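PDB 3OFT: cytochrome P450 from Novosphingobium aromaticivorans, which binds haem as its prosthetic group and belongs to the cytochrome P450 family of haem-thiolate proteins. Local coordinates for residues A[58-62]-A[334-340]; A[30-34]-A[309-315]. One frame throughout, in Å; residues are numbered along the deposited sequence.

Contact 1: A[58-62]-A[334-340]. With HEM (protoporphyrin IX containing Fe), chain D.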
ATOM      1  N   ARG A  58      -0.263  -7.911 -15.078  1.00  9.93           N
ATOM      2  CA  ARG A  58      -1.701  -8.073 -14.851  1.00  9.92           C
ATOM      3  C   ARG A  58      -2.171  -9.564 -14.863  1.00 10.48           C
ATOM      4  O   ARG A  58      -2.994  -9.995 -14.013  1.00 10.70           O
ATOM      5  CB  ARG A  58      -2.484  -7.223 -15.863  1.00 10.24           C
ATOM      6  CG  ARG A  58      -3.953  -7.272 -15.680  1.00 11.84           C
ATOM      7  CD  ARG A  58      -4.386  -6.442 -14.496  1.00 10.70           C
ATOM      8  NE  ARG A  58      -5.853  -6.317 -14.485  1.00 12.22           N
ATOM      9  CZ  ARG A  58      -6.529  -5.395 -13.801  1.00 10.92           C
ATOM     10  NH1 ARG A  58      -5.875  -4.516 -13.068  1.00  8.91           N
ATOM     11  NH2 ARG A  58      -7.854  -5.377 -13.834  1.00 12.74           N
ATOM     12  N   GLU A  59      -1.670 -10.349 -15.807  1.00 11.67           N
ATOM     13  CA  GLU A  59      -2.067 -11.754 -15.928  1.00 11.93           C
ATOM     14  C   GLU A  59      -1.569 -12.609 -14.758  1.00 11.61           C
ATOM     15  O   GLU A  59      -2.308 -13.423 -14.198  1.00 12.52           O
ATOM     16  CB  GLU A  59      -1.660 -12.362 -17.280  1.00 14.45           C
ATOM     17  CG  GLU A  59      -0.183 -12.754 -17.418  1.00 21.91           C
ATOM     18  CD  GLU A  59       0.124 -13.574 -18.671  1.00 30.25           C
ATOM     19  OE1 GLU A  59       1.329 -13.718 -18.984  1.00 33.61           O
ATOM     20  OE2 GLU A  59      -0.827 -14.057 -19.332  1.00 33.84           O
ATOM     21  N   LEU A  60      -0.316 -12.442 -14.382  1.00  9.17           N
ATOM     22  CA  LEU A  60       0.233 -13.290 -13.304  1.00 10.22           C
ATOM     23  C   LEU A  60      -0.335 -12.943 -11.924  1.00  9.30           C
ATOM     24  O   LEU A  60      -0.535 -13.822 -11.082  1.00 10.21           O
ATOM     25  CB  LEU A  60       1.735 -13.077 -13.283  1.00  9.15           C
ATOM     26  CG  LEU A  60       2.651 -13.986 -14.108  1.00 13.31           C
ATOM     27  CD1 LEU A  60       2.042 -14.958 -15.131  1.00 16.09           C
ATOM     28  CD2 LEU A  60       4.084 -13.361 -14.413  1.00  7.95           C
ATOM     29  N   TRP A  61      -0.631 -11.661 -11.699  1.00  9.39           N
ATOM     30  CA  TRP A  61      -1.171 -11.208 -10.410  1.00  8.14           C
ATOM     31  C   TRP A  61      -2.539 -11.833 -10.174  1.00  9.12           C
ATOM     32  O   TRP A  61      -2.912 -12.152  -9.035  1.00  9.76           O
ATOM     33  CB  TRP A  61      -1.292  -9.684 -10.421  1.00  7.28           C
ATOM     34  CG  TRP A  61      -1.321  -9.016  -9.056  1.00  6.53           C
ATOM     35  CD1 TRP A  61      -2.087  -9.337  -7.973  1.00  9.58           C
ATOM     36  CD2 TRP A  61      -0.576  -7.861  -8.697  1.00  7.46           C
ATOM     37  NE1 TRP A  61      -1.832  -8.437  -6.927  1.00  7.69           N
ATOM     38  CE2 TRP A  61      -0.911  -7.529  -7.363  1.00  9.18           C
ATOM     39  CE3 TRP A  61       0.354  -7.072  -9.374  1.00  7.87           C
ATOM     40  CZ2 TRP A  61      -0.331  -6.435  -6.686  1.00  9.17           C
ATOM     41  CZ3 TRP A  61       0.927  -5.974  -8.707  1.00  9.80           C
ATOM     42  CH2 TRP A  61       0.573  -5.673  -7.374  1.00  8.65           C
ATOM     43  N   GLY A  62      -3.290 -12.003 -11.257  1.00 10.43           N
ATOM     44  CA  GLY A  62      -4.634 -12.541 -11.163  1.00 12.25           C
ATOM     45  C   GLY A  62      -4.707 -14.067 -11.124  1.00 13.95           C
ATOM     46  O   GLY A  62      -5.778 -14.624 -10.843  1.00 13.90           O
ATOM     47  N   ARG A 334      -9.833  -1.484 -12.918  1.00 12.74           N
ATOM     48  CA  ARG A 334      -9.176  -1.784 -14.194  1.00 13.22           C
ATOM     49  C   ARG A 334      -7.675  -1.523 -14.193  1.00 12.43           C
ATOM     50  O   ARG A 334      -6.971  -1.939 -15.110  1.00 11.39           O
ATOM     51  CB  ARG A 334      -9.848  -1.065 -15.362  1.00 15.24           C
ATOM     52  CG  ARG A 334     -11.162  -1.790 -15.764  1.00 22.36           C
ATOM     53  CD  ARG A 334     -11.927  -1.027 -16.824  1.00 31.95           C
ATOM     54  NE  ARG A 334     -11.299  -1.117 -18.144  1.00 37.73           N
ATOM     55  CZ  ARG A 334     -11.552  -0.297 -19.170  1.00 39.75           C
ATOM     56  NH1 ARG A 334     -12.413   0.705 -19.042  1.00 40.88           N
ATOM     57  NH2 ARG A 334     -10.933  -0.481 -20.331  1.00 40.23           N
ATOM     58  N   HIS A 335      -7.175  -0.849 -13.169  1.00  9.94           N
ATOM     59  CA  HIS A 335      -5.724  -0.769 -13.034  1.00  9.19           C
ATOM     60  C   HIS A 335      -5.305  -1.554 -11.783  1.00  8.47           C
ATOM     61  O   HIS A 335      -6.127  -2.251 -11.165  1.00  7.75           O
ATOM     62  CB  HIS A 335      -5.215   0.690 -13.051  1.00  7.64           C
ATOM     63  CG  HIS A 335      -5.748   1.539 -11.929  1.00  8.07           C
ATOM     64  ND1 HIS A 335      -5.262   1.468 -10.645  1.00 11.62           N
ATOM     65  CD2 HIS A 335      -6.676   2.519 -11.924  1.00  9.64           C
ATOM     66  CE1 HIS A 335      -5.920   2.324  -9.876  1.00 14.42           C
ATOM     67  NE2 HIS A 335      -6.753   3.005 -10.638  1.00 10.94           N
ATOM     68  N   THR A 336      -4.033  -1.465 -11.444  1.00  7.99           N
ATOM     69  CA  THR A 336      -3.436  -2.444 -10.527  1.00  8.71           C
ATOM     70  C   THR A 336      -2.923  -1.821  -9.232  1.00  7.39           C
ATOM     71  O   THR A 336      -2.234  -2.488  -8.458  1.00  8.16           O
ATOM     72  CB  THR A 336      -2.411  -3.314 -11.311  1.00  8.88           C
ATOM     73  OG1 THR A 336      -3.098  -3.950 -12.407  1.00  9.98           O
ATOM     74  CG2 THR A 336      -1.820  -4.426 -10.461  1.00 10.14           C
ATOM     75  N   THR A 337      -3.288  -0.557  -8.944  1.00  7.97           N
ATOM     76  CA  THR A 337      -2.801   0.072  -7.694  1.00  7.31           C
ATOM     77  C   THR A 337      -3.160  -0.792  -6.465  1.00  8.16           C
ATOM     78  O   THR A 337      -2.336  -0.956  -5.551  1.00  6.24           O
ATOM     79  CB  THR A 337      -3.325   1.515  -7.499  1.00  8.51           C
ATOM     80  OG1 THR A 337      -2.854   2.305  -8.590  1.00  8.02           O
ATOM     81  CG2 THR A 337      -2.785   2.110  -6.163  1.00  6.92           C
ATOM     82  N   MET A 338      -4.368  -1.361  -6.476  1.00  7.58           N
ATOM     83  CA  MET A 338      -4.867  -2.132  -5.365  1.00  8.77           C
ATOM     84  C   MET A 338      -4.763  -3.649  -5.621  1.00  7.22           C
ATOM     85  O   MET A 338      -5.291  -4.436  -4.857  1.00  6.44           O
ATOM     86  CB  MET A 338      -6.327  -1.728  -5.112  1.00  9.92           C
ATOM     87  CG  MET A 338      -6.539  -0.206  -5.004  1.00 15.37           C
ATOM     88  SD  MET A 338      -5.570   0.539  -3.696  1.00 25.92           S
ATOM     89  CE  MET A 338      -6.166  -0.361  -2.367  1.00 17.76           C
ATOM     90  N   GLY A 339      -4.049  -4.032  -6.668  1.00  7.12           N
ATOM     91  CA  GLY A 339      -3.890  -5.436  -7.026  1.00  8.19           C
ATOM     92  C   GLY A 339      -4.949  -5.900  -7.997  1.00  9.49           C
ATOM     93  O   GLY A 339      -5.605  -5.087  -8.677  1.00  9.05           O
ATOM     94  N   VAL A 340      -5.086  -7.206  -8.098  1.00  9.77           N
ATOM     95  CA  VAL A 340      -6.036  -7.797  -9.064  1.00 11.88           C
ATOM     96  C   VAL A 340      -6.575  -9.150  -8.621  1.00 11.34           C
ATOM     97  O   VAL A 340      -5.874  -9.948  -7.996  1.00 11.20           O
ATOM     98  CB  VAL A 340      -5.489  -7.797 -10.538  1.00 13.85           C
ATOM     99  CG1 VAL A 340      -4.022  -7.601 -10.622  1.00 14.13           C
ATOM    100  CG2 VAL A 340      -6.068  -8.897 -11.489  1.00 15.77           C
TER
HETATM  101  CHA HEM D 417      -4.221  -6.209  -0.194  1.00  2.48           C
HETATM  102  CHB HEM D 417      -2.481  -1.981  -1.869  1.00  5.96           C
HETATM  103  CHC HEM D 417      -4.609   0.317   1.804  1.00  5.36           C
HETATM  104  CHD HEM D 417      -5.405  -3.901   3.968  1.00  8.21           C
HETATM  105  C1A HEM D 417      -3.634  -5.242  -0.989  1.00  5.58           C
HETATM  106  C2A HEM D 417      -3.023  -5.497  -2.272  1.00  5.46           C
HETATM  107  C3A HEM D 417      -2.540  -4.359  -2.757  1.00  4.72           C
HETATM  108  C4A HEM D 417      -2.796  -3.314  -1.763  1.00  6.21           C
HETATM  109  CMA HEM D 417      -1.772  -4.228  -4.096  1.00  5.72           C
HETATM  110  CAA HEM D 417      -2.987  -6.873  -2.998  1.00  6.43           C
HETATM  111  CBA HEM D 417      -1.830  -7.665  -2.432  1.00  6.68           C
HETATM  112  CGA HEM D 417      -1.633  -8.992  -3.151  1.00  6.78           C
HETATM  113  O1A HEM D 417      -0.777  -9.803  -2.677  1.00  7.91           O
HETATM  114  O2A HEM D 417      -2.291  -9.300  -4.194  1.00  8.19           O
HETATM  115  C1B HEM D 417      -2.914  -0.964  -1.029  1.00  5.61           C
HETATM  116  C2B HEM D 417      -2.721   0.447  -1.238  1.00  4.66           C
HETATM  117  C3B HEM D 417      -3.324   1.070  -0.205  1.00  5.25           C
HETATM  118  C4B HEM D 417      -3.900   0.061   0.662  1.00  5.27           C
HETATM  119  CMB HEM D 417      -1.968   1.050  -2.438  1.00  3.95           C
HETATM  120  CAB HEM D 417      -3.441   2.552   0.160  1.00  8.63           C
HETATM  121  CBB HEM D 417      -2.860   3.537  -0.549  1.00 14.94           C
HETATM  122  C1C HEM D 417      -5.033  -0.575   2.744  1.00  7.61           C
HETATM  123  C2C HEM D 417      -5.759  -0.280   3.972  1.00  8.68           C
HETATM  124  C3C HEM D 417      -5.945  -1.485   4.581  1.00 12.06           C
HETATM  125  C4C HEM D 417      -5.446  -2.533   3.722  1.00  7.84           C
HETATM  126  CMC HEM D 417      -6.156   1.151   4.456  1.00 10.19           C
HETATM  127  CAC HEM D 417      -6.670  -1.847   5.900  1.00 14.60           C
HETATM  128  CBC HEM D 417      -6.711  -1.025   6.944  1.00 21.62           C
HETATM  129  C1D HEM D 417      -5.200  -4.887   3.059  1.00  6.67           C
HETATM  130  C2D HEM D 417      -5.410  -6.301   3.334  1.00  7.59           C
HETATM  131  C3D HEM D 417      -5.083  -6.998   2.026  1.00  4.94           C
HETATM  132  C4D HEM D 417      -4.665  -5.984   1.099  1.00  5.27           C
HETATM  133  CMD HEM D 417      -5.928  -6.949   4.667  1.00  5.24           C
HETATM  134  CAD HEM D 417      -5.177  -8.537   1.811  1.00  6.71           C
HETATM  135  CBD HEM D 417      -6.473  -8.772   1.017  1.00  5.13           C
HETATM  136  CGD HEM D 417      -6.467 -10.258   0.641  1.00  9.47           C
HETATM  137  O1D HEM D 417      -5.420 -10.935   0.693  1.00  7.95           O
HETATM  138  O2D HEM D 417      -7.503 -10.787   0.226  1.00 11.02           O
HETATM  139  NA  HEM D 417      -3.496  -3.880  -0.713  1.00  6.44           N
HETATM  140  NB  HEM D 417      -3.675  -1.140   0.109  1.00  5.60           N
HETATM  141  NC  HEM D 417      -4.907  -1.949   2.609  1.00  7.35           N
HETATM  142  ND  HEM D 417      -4.743  -4.744   1.754  1.00  4.72           N
HETATM  143 FE   HEM D 417      -4.273  -2.924   0.907  1.00  8.33          FE
HETATM  144  O   HOH W   1      -4.554  -8.746  -5.586  1.00 10.69           O
HETATM  145  O   HOH W   2      -2.176  -3.148   2.033  1.00 12.50           O
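This is a helix-to-loop contact beside the haem. The C-terminal part of helix 54-62, helix B of the P450 fold, meets the start of the haem-binding loop. That loop runs on to Cys345 in a sequence that matches the P450 signature Gly-x-Gly-x-His-x-Cys, in which the cysteine is the usual iron ligand.

Trp61 carries the apolar part. One face of its indole receives two CH-pi contacts. Thr336 CG2 lies 3.8 Å from the centroid of the six-membered ring of Trp61, and Val340 CG1 lies 3.8 Å from that of its five-membered ring. The ring edge serves the haem: Trp61 NE1 donates a hydrogen bond to propionate atom HEM O2A at 2.9 Å. Water 1 links the same HEM O2A (2.7 Å) to Val340 N (3.0 Å).

Arg58, one helical turn before Gly62, supplies the polar part of the contact. Its NH1 donates to Thr336 OG1 at 2.9 Å, though that oxygen is placed less surely, and weakly to His335 O at 3.0 Å. Val340 CG2 covers one face of the guanidinium, and Arg58 NH2 also bonds Ile333 O.

A type I turn from Thr336 to Gly339 brings the loop up to the porphyrin rim, with Gly339 N 3.4 Å from HEM CMA. The turn is closed by Gly339 N to Thr336 O at 3.0 Å. Gly339 has a positive phi of 91°, and a CB there would clash with HEM CAA.

Around the contact, Leu60 and Trp61 pack on strand 303-307. Helix 309-312 touches both segments, with His311 against Arg58 and Thr336.

Contact 2: A[30-34]-A[309-315]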
ATOM      1  N   TRP A  30      11.835   1.914 -12.025  1.00 11.67           N
ATOM      2  CA  TRP A  30      11.115   0.717 -12.443  1.00 10.75           C
ATOM      3  C   TRP A  30      10.843   0.676 -13.934  1.00 11.51           C
ATOM      4  O   TRP A  30      10.970  -0.377 -14.573  1.00 11.28           O
ATOM      5  CB  TRP A  30       9.800   0.644 -11.663  1.00 10.06           C
ATOM      6  CG  TRP A  30      10.017  -0.058 -10.375  1.00 10.84           C
ATOM      7  CD1 TRP A  30      10.194   0.501  -9.118  1.00 12.16           C
ATOM      8  CD2 TRP A  30      10.159  -1.463 -10.221  1.00 11.61           C
ATOM      9  NE1 TRP A  30      10.417  -0.512  -8.193  1.00 11.69           N
ATOM     10  CE2 TRP A  30      10.393  -1.722  -8.844  1.00 13.55           C
ATOM     11  CE3 TRP A  30      10.101  -2.544 -11.122  1.00 10.61           C
ATOM     12  CZ2 TRP A  30      10.538  -3.038  -8.337  1.00 10.71           C
ATOM     13  CZ3 TRP A  30      10.274  -3.840 -10.620  1.00 12.03           C
ATOM     14  CH2 TRP A  30      10.479  -4.073  -9.247  1.00 12.35           C
ATOM     15  N   LYS A  31      10.492   1.826 -14.497  1.00 11.34           N
ATOM     16  CA  LYS A  31      10.189   1.889 -15.926  1.00 13.48           C
ATOM     17  C   LYS A  31      11.360   1.572 -16.866  1.00 14.17           C
ATOM     18  O   LYS A  31      11.123   1.278 -18.040  1.00 14.04           O
ATOM     19  CB  LYS A  31       9.543   3.240 -16.307  1.00 13.71           C
ATOM     20  CG  LYS A  31       8.057   3.277 -15.908  1.00 16.32           C
ATOM     21  CD  LYS A  31       7.366   4.581 -16.304  1.00 19.76           C
ATOM     22  CE  LYS A  31       7.134   4.657 -17.813  1.00 22.73           C
ATOM     23  NZ  LYS A  31       5.861   5.407 -18.160  1.00 22.80           N
ATOM     24  N   THR A  32      12.589   1.601 -16.359  1.00 14.09           N
ATOM     25  CA  THR A  32      13.747   1.138 -17.141  1.00 15.03           C
ATOM     26  C   THR A  32      13.512  -0.283 -17.667  1.00 15.47           C
ATOM     27  O   THR A  32      14.003  -0.638 -18.761  1.00 13.97           O
ATOM     28  CB  THR A  32      15.045   1.122 -16.341  1.00 15.77           C
ATOM     29  OG1 THR A  32      14.904   0.226 -15.220  1.00 16.30           O
ATOM     30  CG2 THR A  32      15.373   2.505 -15.840  1.00 15.43           C
ATOM     31  N   LEU A  33      12.740  -1.080 -16.921  1.00 13.58           N
ATOM     32  CA  LEU A  33      12.484  -2.461 -17.318  1.00 13.84           C
ATOM     33  C   LEU A  33      11.576  -2.607 -18.540  1.00 13.69           C
ATOM     34  O   LEU A  33      11.538  -3.662 -19.148  1.00 14.66           O
ATOM     35  CB  LEU A  33      11.909  -3.302 -16.148  1.00 13.98           C
ATOM     36  CG  LEU A  33      12.833  -3.634 -14.970  1.00 14.09           C
ATOM     37  CD1 LEU A  33      12.047  -4.484 -13.946  1.00 13.49           C
ATOM     38  CD2 LEU A  33      14.065  -4.404 -15.458  1.00 14.56           C
ATOM     39  N   LEU A  34      10.801  -1.575 -18.865  1.00 14.05           N
ATOM     40  CA  LEU A  34       9.962  -1.624 -20.056  1.00 16.68           C
ATOM     41  C   LEU A  34      10.781  -1.692 -21.366  1.00 18.02           C
ATOM     42  O   LEU A  34      10.238  -2.069 -22.448  1.00 18.82           O
ATOM     43  CB  LEU A  34       9.074  -0.386 -20.087  1.00 16.17           C
ATOM     44  CG  LEU A  34       7.666  -0.457 -19.476  1.00 18.55           C
ATOM     45  CD1 LEU A  34       7.267  -1.670 -18.712  1.00 14.01           C
ATOM     46  CD2 LEU A  34       7.124   0.907 -18.880  1.00 16.31           C
ATOM     47  N   VAL A 309       3.409  -0.690 -10.723  1.00  7.58           N
ATOM     48  CA  VAL A 309       3.811   0.458 -11.555  1.00  8.54           C
ATOM     49  C   VAL A 309       3.978   0.044 -13.034  1.00  9.63           C
ATOM     50  O   VAL A 309       3.662   0.824 -13.915  1.00 10.33           O
ATOM     51  CB  VAL A 309       5.098   1.176 -11.013  1.00  7.95           C
ATOM     52  CG1 VAL A 309       6.316   0.247 -11.114  1.00  7.59           C
ATOM     53  CG2 VAL A 309       5.362   2.544 -11.756  1.00  8.34           C
ATOM     54  N   LEU A 310       4.396  -1.199 -13.305  1.00  8.56           N
ATOM     55  CA  LEU A 310       4.660  -1.621 -14.669  1.00  9.81           C
ATOM     56  C   LEU A 310       3.392  -2.107 -15.387  1.00 10.22           C
ATOM     57  O   LEU A 310       3.420  -2.419 -16.566  1.00 11.11           O
ATOM     58  CB  LEU A 310       5.764  -2.697 -14.634  1.00 10.02           C
ATOM     59  CG  LEU A 310       7.188  -2.228 -14.924  1.00 13.13           C
ATOM     60  CD1 LEU A 310       7.501  -0.667 -14.964  1.00 10.15           C
ATOM     61  CD2 LEU A 310       8.323  -3.108 -14.472  1.00 13.90           C
ATOM     62  N   HIS A 311       2.265  -2.182 -14.685  1.00 10.09           N
ATOM     63  CA  HIS A 311       0.961  -2.185 -15.401  1.00 10.47           C
ATOM     64  C   HIS A 311       0.453  -0.761 -15.608  1.00 11.04           C
ATOM     65  O   HIS A 311       0.278  -0.320 -16.776  1.00 11.22           O
ATOM     66  CB  HIS A 311      -0.093  -3.027 -14.655  1.00 10.58           C
ATOM     67  CG  HIS A 311      -1.429  -3.083 -15.333  1.00 10.37           C
ATOM     68  ND1 HIS A 311      -1.588  -3.408 -16.663  1.00 15.25           N
ATOM     69  CD2 HIS A 311      -2.670  -2.873 -14.850  1.00  6.59           C
ATOM     70  CE1 HIS A 311      -2.873  -3.371 -16.975  1.00 10.03           C
ATOM     71  NE2 HIS A 311      -3.549  -3.068 -15.888  1.00 15.86           N
ATOM     72  N   ASN A 312       0.199  -0.043 -14.508  1.00  9.31           N
ATOM     73  CA  ASN A 312      -0.376   1.314 -14.603  1.00  8.73           C
ATOM     74  C   ASN A 312       0.361   2.275 -15.509  1.00  8.80           C
ATOM     75  O   ASN A 312      -0.279   3.046 -16.221  1.00  8.71           O
ATOM     76  CB  ASN A 312      -0.494   1.985 -13.260  1.00  7.10           C
ATOM     77  CG  ASN A 312      -1.494   1.301 -12.356  1.00  7.48           C
ATOM     78  OD1 ASN A 312      -1.750   0.091 -12.475  1.00  9.45           O
ATOM     79  ND2 ASN A 312      -2.069   2.073 -11.444  1.00  9.74           N
ATOM     80  N   LEU A 313       1.683   2.259 -15.469  1.00  8.05           N
ATOM     81  CA  LEU A 313       2.431   3.262 -16.207  1.00  9.27           C
ATOM     82  C   LEU A 313       3.079   2.753 -17.505  1.00 10.63           C
ATOM     83  O   LEU A 313       3.979   3.419 -18.045  1.00 11.36           O
ATOM     84  CB  LEU A 313       3.480   3.921 -15.289  1.00  8.96           C
ATOM     85  CG  LEU A 313       2.904   4.624 -14.037  1.00  8.53           C
ATOM     86  CD1 LEU A 313       4.023   5.379 -13.359  1.00  8.47           C
ATOM     87  CD2 LEU A 313       1.722   5.615 -14.376  1.00 10.77           C
ATOM     88  N   ASP A 314       2.661   1.579 -17.974  1.00 10.63           N
ATOM     89  CA  ASP A 314       3.222   0.967 -19.186  1.00 12.17           C
ATOM     90  C   ASP A 314       2.357   1.555 -20.316  1.00 13.36           C
ATOM     91  O   ASP A 314       1.140   1.290 -20.346  1.00 13.69           O
ATOM     92  CB  ASP A 314       3.047  -0.561 -19.157  1.00 11.46           C
ATOM     93  CG  ASP A 314       3.561  -1.263 -20.451  1.00 17.44           C
ATOM     94  OD1 ASP A 314       3.868  -0.555 -21.442  1.00 14.64           O
ATOM     95  OD2 ASP A 314       3.697  -2.525 -20.449  1.00 20.12           O
ATOM     96  N   PRO A 315       2.968   2.379 -21.191  1.00 14.91           N
ATOM     97  CA  PRO A 315       2.229   2.983 -22.325  1.00 16.61           C
ATOM     98  C   PRO A 315       1.592   1.943 -23.255  1.00 17.48           C
ATOM     99  O   PRO A 315       0.641   2.254 -23.976  1.00 18.31           O
ATOM    100  CB  PRO A 315       3.274   3.831 -23.057  1.00 16.05           C
ATOM    101  CG  PRO A 315       4.594   3.528 -22.478  1.00 17.91           C
ATOM    102  CD  PRO A 315       4.426   2.658 -21.238  1.00 14.82           C
TER
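Leu310 is the apolar centre. It loses 100 Å² to segment 30-34, the most of any residue here. Its CD1 lies 3.5 Å from Trp30 O and 3.8 Å from Lys31 CA. Its CD2 reaches the edge of the Trp30 ring, 3.8 Å from CE3, and sits 4.0 Å from Leu33 CB. Leu34 CD1 lies 3.8 Å from Leu310 CG. Beside this group, Val309 CG1 packs on Trp30 CB at 3.5 Å. Behind it, Trp30 also meets the rings of Phe14 and Tyr26, so the leucine borders an aromatic cluster.

Further out, Leu34 CD2 covers the chain as it leaves helix 309-312. Leu34 CD2 lies 3.9 Å from Asp314 CA and 4.0 Å from Pro315 CD. The polar part of Asp314 turns to other partners: OD2 bonds Gly54 N, at the start of helix 54-62, and OD1 bonds Ala316 N.

At the polar edge, Lys31 NZ donates to Leu313 O at 2.7 Å. Leu313 is the first residue past the helix to leave helical angles. Lys31 NZ also forms a salt bridge with Glu322.

The contact thus joins helix 26-31 and the 3-10 segment at 32-34 to the short helix following strand 303-307. Most of the contact is therefore apolar, without direction of its own; the one direct hydrogen bond between the segments, from Lys31 NZ, fixes the polar edge, and Glu322 offsets the charge of that amine.

How the contacts relate
From the N terminus the chain passes 30-34, then 58-62, and much later 309-315 and 334-340. Contact 2 opens first and closes at 309-315, across 274 intervening residues. Contact 1 opens within that span and closes beyond it, at 334-340, so the two loops cross. Both return segments fall between strand 303-307 and helix 348-365. They also meet directly: Thr336 N and Asn312 OD1 are 2.9 Å apart, a probable hydrogen bond. The contact centres are 13 Å apart. Together they tie the N-terminal helices 26-31 and 54-62 to helix 309-312 and the haem-binding loop.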